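Local coordinates for uncharacterized protein (Bacillus cereus, PDB 5F2H), which is of uncharacterised function but belongs to the alpha/beta hydrolase superfamily and may act as a hydrolase, at the interface of chains A and B. Coordinates in Å, arbitrary orientation; residue numbers count along the deposited sequence, not the author numbering. Chains: chain A/B, Uncharacterized protein.

The interface of chains A and B. Residues chain A 154, 158-160, 193; chain B 122-126.
Strand 120-124 of chain B docks antiparallel on strand 158-164 of chain A, a worked example of strand exchange by backbone pairing, with side chains sorted to the two faces of the sheet. A:Leu160 and B:Ile124 form the bridge. B:Ile124 N donates to A:Leu160 O at 2.8 Å, in the carbonyl plane though bent to 145° at the hydrogen. The return bond, A:Leu160 N to B:Ile124 O at 3.2 Å, is nearly straight, but its donor lies well above the carbonyl plane.

On the more tightly packed face, A:Leu154, A:Leu160 and B:Ile124 hide 40, 42 and 57 Å². The CG2 branch of B:Ile124, anti to the backbone N, meets CD1 of A:Leu154 at 3.7 Å, the two side chains crossing at about a right angle. A:Leu154 comes from the 3-10 helix 151-156, and its other methyl, CD2, sits by the B:Ile124 carbonyl.

On the opposite face, A:Phe193 from helix 179-195 crosses B:Tyr123 obliquely, hiding 22 Å² against 29. The rings, about 24° from parallel, are offset and meet at their rims, A:Phe193 CD2 lying 3.6 Å from B:Tyr123 CE1. Here A:Thr159, hiding 53 Å², runs beside B:Asp125, with methyl CG2 3.6 Å from carboxylate OD1. The contact loosens beyond the strand, where the hydroxyls A:Thr159 OG1 and B:Ser126 OG stand 3.9 Å apart.

If the deposited dimer is the biological one, the patch and its two-fold twin would lend a strand of each chain to the other's sheet, tying the two together.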
# COMPACT_ATOMS: atom_id res chain seq x y z
N LEU A 154 -7.23 -0.92 -8.44
CA LEU A 154 -6.43 0.21 -7.98
C LEU A 154 -6.55 0.30 -6.46
O LEU A 154 -5.62 0.72 -5.78
CB LEU A 154 -6.89 1.51 -8.63
CG LEU A 154 -6.89 1.55 -10.16
CD1 LEU A 154 -7.42 2.90 -10.62
CD2 LEU A 154 -5.51 1.28 -10.75
N TYR A 158 -2.73 -1.73 -7.23
CA TYR A 158 -2.26 -2.31 -8.50
C TYR A 158 -2.40 -1.41 -9.71
O TYR A 158 -3.46 -0.85 -9.95
CB TYR A 158 -3.02 -3.60 -8.86
CG TYR A 158 -2.58 -4.84 -8.14
CD1 TYR A 158 -3.11 -5.19 -6.92
CD2 TYR A 158 -1.67 -5.71 -8.74
CE1 TYR A 158 -2.72 -6.35 -6.28
CE2 TYR A 158 -1.26 -6.86 -8.11
CZ TYR A 158 -1.79 -7.18 -6.88
OH TYR A 158 -1.38 -8.33 -6.23
N THR A 159 -1.32 -1.31 -10.47
CA THR A 159 -1.31 -0.53 -11.70
C THR A 159 -2.07 -1.41 -12.69
O THR A 159 -1.73 -2.58 -12.82
CB THR A 159 0.12 -0.27 -12.19
OG1 THR A 159 0.82 0.53 -11.23
CG2 THR A 159 0.12 0.43 -13.54
N LEU A 160 -3.07 -0.87 -13.38
CA LEU A 160 -3.87 -1.66 -14.31
C LEU A 160 -3.51 -1.45 -15.75
O LEU A 160 -3.60 -0.33 -16.27
CB LEU A 160 -5.35 -1.34 -14.12
CG LEU A 160 -6.40 -1.97 -15.04
CD1 LEU A 160 -6.33 -3.49 -15.05
CD2 LEU A 160 -7.78 -1.49 -14.60
N PHE A 193 6.92 -3.12 -19.81
CA PHE A 193 6.60 -2.65 -18.47
C PHE A 193 7.66 -2.98 -17.43
O PHE A 193 8.01 -2.13 -16.63
CB PHE A 193 5.29 -3.24 -18.02
CG PHE A 193 4.91 -2.81 -16.65
CD1 PHE A 193 5.40 -3.47 -15.53
CD2 PHE A 193 4.08 -1.72 -16.47
CE1 PHE A 193 5.05 -3.06 -14.26
CE2 PHE A 193 3.72 -1.31 -15.21
CZ PHE A 193 4.20 -1.98 -14.10
N LYS B 122 -3.68 0.47 -22.52
CA LYS B 122 -3.97 1.61 -21.69
C LYS B 122 -3.58 1.27 -20.29
O LYS B 122 -4.00 0.24 -19.78
CB LYS B 122 -5.46 1.92 -21.70
CG LYS B 122 -5.84 3.03 -20.73
CD LYS B 122 -7.32 3.35 -20.84
CE LYS B 122 -7.69 4.50 -19.93
NZ LYS B 122 -9.13 4.85 -20.04
N TYR B 123 -2.74 2.12 -19.70
CA TYR B 123 -2.32 1.94 -18.32
C TYR B 123 -3.07 2.92 -17.44
O TYR B 123 -3.35 4.04 -17.85
CB TYR B 123 -0.81 2.12 -18.13
CG TYR B 123 0.05 1.04 -18.74
CD1 TYR B 123 0.35 -0.12 -18.01
CD2 TYR B 123 0.61 1.18 -20.00
CE1 TYR B 123 1.17 -1.12 -18.54
CE2 TYR B 123 1.43 0.19 -20.54
CZ TYR B 123 1.71 -0.96 -19.81
OH TYR B 123 2.53 -1.93 -20.35
N ILE B 124 -3.42 2.48 -16.24
CA ILE B 124 -4.14 3.29 -15.27
C ILE B 124 -3.38 3.11 -13.95
O ILE B 124 -3.68 2.21 -13.16
CB ILE B 124 -5.59 2.83 -15.11
CG1 ILE B 124 -6.32 2.89 -16.45
CG2 ILE B 124 -6.33 3.68 -14.10
CD1 ILE B 124 -7.77 2.48 -16.36
N ASP B 125 -2.37 3.94 -13.76
CA ASP B 125 -1.52 3.89 -12.56
C ASP B 125 -2.30 4.08 -11.25
O ASP B 125 -3.32 4.77 -11.21
CB ASP B 125 -0.42 4.95 -12.64
CG ASP B 125 0.45 4.81 -13.89
OD1 ASP B 125 0.23 3.86 -14.67
OD2 ASP B 125 1.35 5.65 -14.09
N SER B 126 -1.80 3.43 -10.20
CA SER B 126 -2.41 3.50 -8.88
C SER B 126 -1.99 4.80 -8.20
O SER B 126 -1.08 5.49 -8.65
CB SER B 126 -1.99 2.28 -8.06
OG SER B 126 -0.58 2.20 -7.97